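Local coordinates for beta subunit of a putative Aromatic-ring-hydroxylating dioxygenase (Novosphingobium aromaticivorans DSM 12444, PDB 3EBY) that probably serves as the structural beta subunit of an aromatic-ring-hydroxylating dioxygenase, assembling as a trimer to support the catalytic alpha subunits, at the interface of chains A and B. Numbering follows the deposited sequence. Chains: chain A/B, beta subunit of a putative Aromatic-ring-hydroxylating dioxygenase.

Contact 1: the interface of chains A and B. Residues chain A 89, 91, 114; chain B 91, 110-112, 114.
A:Leu91 and A:Phe114 pack against B:Val112, giving an apolar centre to a subunit contact between beta subunits of the ring-hydroxylating dioxygenase family. It illustrates how two copies of one protein can use the same residues unequally. The CD1 methyl of A:Leu91 approaches CG2 of B:Val112 to 3.7 Å and, to another side, touches CB of B:Leu91 at 3.8 Å. A:Leu91 thus reaches across with a branch tip, whereas B:Leu91 answers with the root of its side chain.

B:Val112 caps the junction of the two phenylalanines, one methyl over a face of each ring. Its chi1 of 177° puts CG1 opposite the backbone N and CG2 beside it, which sends CG2 across to A:Phe114, toward the rim of the ring, and leaves CG1 over B:Phe114 in its own chain. The two rings are steeply inclined to each other and meet at their outer ends, CZ of A:Phe114 lying 3.9 Å from CZ of B:Phe114.

Further out, the other methyl of A:Leu91 packs on the main chain of strand 104-116. Its CD2 rests 3.8 Å from the carbonyl O of B:Ser110 and also nears CA of B:Tyr111.

At the polar rim, A:Arg89 doubles back through bends at chi2 (60°) and chi3 (48°). This turn lays its CD 3.8 Å from CB of B:Ser110 and sends NH1 to the serine hydroxyl OG, a 3.2 Å hydrogen bond with OG near the guanidinium plane. A leucine in place of A:Arg89 would probably leave the hydroxyl of B:Ser110 without its NH1 donor.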
# COMPACT_ATOMS: atom_id res chain seq x y z
N ARG A 89 2.41 -12.12 -0.91
CA ARG A 89 2.02 -10.99 -0.13
C ARG A 89 1.46 -9.93 -1.09
O ARG A 89 2.18 -9.46 -1.97
CB ARG A 89 3.26 -10.42 0.57
CG ARG A 89 3.00 -9.27 1.46
CD ARG A 89 2.06 -9.65 2.53
NE ARG A 89 2.45 -10.91 3.16
CZ ARG A 89 1.62 -11.64 3.89
NH1 ARG A 89 0.37 -11.26 4.05
NH2 ARG A 89 2.04 -12.73 4.48
N LEU A 91 -0.04 -6.07 -1.56
CA LEU A 91 -0.40 -4.76 -1.12
C LEU A 91 -1.31 -4.14 -2.18
O LEU A 91 -0.96 -4.07 -3.36
CB LEU A 91 0.81 -3.86 -0.83
CG LEU A 91 1.73 -4.23 0.36
CD1 LEU A 91 2.90 -3.26 0.37
CD2 LEU A 91 1.02 -4.13 1.71
N PHE A 114 4.05 -9.50 -3.99
CA PHE A 114 5.43 -9.86 -3.64
C PHE A 114 5.49 -11.37 -3.35
O PHE A 114 4.55 -11.94 -2.78
CB PHE A 114 5.88 -9.08 -2.40
CG PHE A 114 5.73 -7.59 -2.53
CD1 PHE A 114 4.52 -6.97 -2.25
CD2 PHE A 114 6.77 -6.81 -3.00
CE1 PHE A 114 4.36 -5.61 -2.40
CE2 PHE A 114 6.62 -5.43 -3.17
CZ PHE A 114 5.42 -4.84 -2.89
N LEU B 91 5.04 0.30 3.72
CA LEU B 91 3.72 0.40 3.18
C LEU B 91 2.85 -0.64 3.89
O LEU B 91 3.17 -1.83 3.92
CB LEU B 91 3.67 0.22 1.65
CG LEU B 91 4.33 1.31 0.77
CD1 LEU B 91 4.24 0.85 -0.68
CD2 LEU B 91 3.63 2.66 0.88
N SER B 110 -1.50 -6.56 5.96
CA SER B 110 -0.28 -6.86 5.24
C SER B 110 0.63 -5.66 5.27
O SER B 110 0.17 -4.53 5.36
CB SER B 110 -0.56 -7.24 3.77
OG SER B 110 -1.23 -8.49 3.73
N TYR B 111 1.93 -5.92 5.22
CA TYR B 111 2.95 -4.86 5.17
C TYR B 111 4.18 -5.29 4.38
O TYR B 111 4.50 -6.48 4.28
CB TYR B 111 3.37 -4.42 6.59
CG TYR B 111 4.25 -5.46 7.30
CD1 TYR B 111 5.60 -5.59 7.00
CD2 TYR B 111 3.69 -6.37 8.19
CE1 TYR B 111 6.38 -6.58 7.60
CE2 TYR B 111 4.47 -7.42 8.76
CZ TYR B 111 5.81 -7.51 8.45
OH TYR B 111 6.58 -8.54 8.96
N VAL B 112 4.89 -4.29 3.86
CA VAL B 112 6.22 -4.50 3.33
C VAL B 112 7.07 -3.37 3.81
O VAL B 112 6.66 -2.20 3.73
CB VAL B 112 6.26 -4.59 1.80
CG1 VAL B 112 7.71 -4.74 1.33
CG2 VAL B 112 5.43 -5.81 1.31
N PHE B 114 10.53 -1.63 3.01
CA PHE B 114 11.58 -1.41 2.00
C PHE B 114 12.76 -0.70 2.67
O PHE B 114 12.58 0.15 3.56
CB PHE B 114 11.03 -0.53 0.86
CG PHE B 114 9.78 -1.07 0.23
CD1 PHE B 114 8.53 -0.79 0.78
CD2 PHE B 114 9.85 -1.90 -0.87
CE1 PHE B 114 7.38 -1.31 0.23
CE2 PHE B 114 8.68 -2.44 -1.43
CZ PHE B 114 7.46 -2.16 -0.87

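Contact 2: the interface of chains A and B. Residues chain A 25, 28, 89-90; chain B 110-111, 128-129.
Where A:Arg89 and A:Leu25 meet B:Ser110, B:Gly128 and B:Lys129, two copies of the subunit join through a polar, water-bridged edge that probably helps hold neighbours together in the trimer. It exemplifies a general device, in which a charged side chain held by its own subunit lies flat against the partner's backbone.

The guanidinium of A:Arg89 turns one face to the strand of chain B. The carbonyl O of B:Gly128 lies over that face toward its rim, 3.3 Å from NE, and is not met in the plane by an N-H. The next peptide nitrogen, that of B:Lys129, lies farther off over the centre of the group. Beside it, CB of B:Lys129 packs 3.7 Å from NH1 of A:Arg89. With CG set between the backbone N and the carbonyl carbon (chi1 70°), the rest of the lysine runs out extended and carries CD to CD2 of A:Leu25, the two side chains slanting past each other; the amino group thereby ends well away from the guanidinium.

Behind the arginine, A:Asp28 forms a second shell. Its OD2 makes a 3.6 Å salt bridge to NH1 of A:Arg89, which would be expected to steady the positive charge. Both carboxylate oxygens are engaged on their syn sides by A:His90, each donor tilted out of the carboxylate plane by about 25°: ND1 bonds to OD1 at 2.6 Å, nearly in the imidazole plane, and the backbone N bonds to OD2 at 2.7 Å. This pair of bonds restrains rotation of the carboxylate.

Water 1 carries the network across. It bonds to OD2 of A:Asp28 at 2.7 Å, to the carbonyl O of A:His90, and to OG of B:Ser110 at 2.7 Å. CD2 of A:Leu25 flanks that hydroxyl at 3.6 Å.

In the fold, chain A contributes the C-terminal end of helix 8-28 and strand 87-92, while chain B contributes strands 104-116 and 122-135.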
# COMPACT_ATOMS: atom_id res chain seq x y z
N LEU A 25 -5.75 -10.80 1.64
CA LEU A 25 -5.38 -11.66 2.78
C LEU A 25 -5.82 -13.11 2.55
O LEU A 25 -5.09 -14.04 2.91
CB LEU A 25 -5.94 -11.13 4.10
CG LEU A 25 -5.03 -10.09 4.81
CD1 LEU A 25 -5.70 -9.57 6.07
CD2 LEU A 25 -3.65 -10.69 5.14
N ASP A 28 -3.12 -14.54 0.27
CA ASP A 28 -1.81 -14.59 0.93
C ASP A 28 -1.77 -15.65 2.04
O ASP A 28 -0.74 -16.29 2.25
CB ASP A 28 -1.47 -13.25 1.52
CG ASP A 28 -1.29 -12.17 0.46
OD1 ASP A 28 -1.15 -12.50 -0.75
OD2 ASP A 28 -1.30 -10.98 0.86
N ARG A 89 2.41 -12.12 -0.91
CA ARG A 89 2.02 -10.99 -0.13
C ARG A 89 1.46 -9.93 -1.09
O ARG A 89 2.18 -9.46 -1.97
CB ARG A 89 3.26 -10.42 0.57
CG ARG A 89 3.00 -9.27 1.46
CD ARG A 89 2.06 -9.65 2.53
NE ARG A 89 2.45 -10.91 3.16
CZ ARG A 89 1.62 -11.64 3.89
NH1 ARG A 89 0.37 -11.26 4.05
NH2 ARG A 89 2.04 -12.73 4.48
N HIS A 90 0.20 -9.56 -0.90
CA HIS A 90 -0.43 -8.47 -1.69
C HIS A 90 -0.41 -7.16 -0.89
O HIS A 90 -0.75 -7.14 0.31
CB HIS A 90 -1.92 -8.76 -1.96
CG HIS A 90 -2.18 -9.79 -3.02
ND1 HIS A 90 -1.95 -11.13 -2.83
CD2 HIS A 90 -2.91 -9.69 -4.17
CE1 HIS A 90 -2.37 -11.80 -3.89
NE2 HIS A 90 -2.94 -10.95 -4.73
N SER B 110 -1.50 -6.56 5.96
CA SER B 110 -0.28 -6.86 5.24
C SER B 110 0.63 -5.66 5.27
O SER B 110 0.17 -4.53 5.36
CB SER B 110 -0.56 -7.24 3.77
OG SER B 110 -1.23 -8.49 3.73
N TYR B 111 1.93 -5.92 5.22
CA TYR B 111 2.95 -4.86 5.17
C TYR B 111 4.18 -5.29 4.38
O TYR B 111 4.50 -6.48 4.28
CB TYR B 111 3.37 -4.42 6.59
CG TYR B 111 4.25 -5.46 7.30
CD1 TYR B 111 5.60 -5.59 7.00
CD2 TYR B 111 3.69 -6.37 8.19
CE1 TYR B 111 6.38 -6.58 7.60
CE2 TYR B 111 4.47 -7.42 8.76
CZ TYR B 111 5.81 -7.51 8.45
OH TYR B 111 6.58 -8.54 8.96
N GLY B 128 5.39 -9.21 5.25
CA GLY B 128 4.63 -10.05 6.21
C GLY B 128 3.23 -9.54 6.43
O GLY B 128 2.71 -8.77 5.63
N LYS B 129 2.63 -9.94 7.55
CA LYS B 129 1.40 -9.35 8.00
C LYS B 129 1.43 -9.15 9.51
O LYS B 129 2.11 -9.90 10.23
CB LYS B 129 0.19 -10.18 7.60
CG LYS B 129 0.05 -11.49 8.32
CD LYS B 129 -1.33 -12.09 8.06
CE LYS B 129 -1.43 -13.48 8.63
NZ LYS B 129 -2.85 -14.02 8.52
O HOH W 1 -2.67 -8.77 1.46

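Contact 1 and contact 2 are neighbouring patches of one interface, the centres of their C-alpha atoms about 6 Å apart. They share A:Arg89, B:Ser110 and B:Tyr111, and both set strand 87-92 of chain A against strand 104-116 of chain B. Contact 1 supplies the apolar part; contact 2 adds the helix end, a further strand and a bridging water. The identical chains do not face each other through an exact two-fold, which fits the three copies of the deposited assembly and the trimeric beta subunits of this family. Apolar packing and polar contacts probably reinforce each other across this interface.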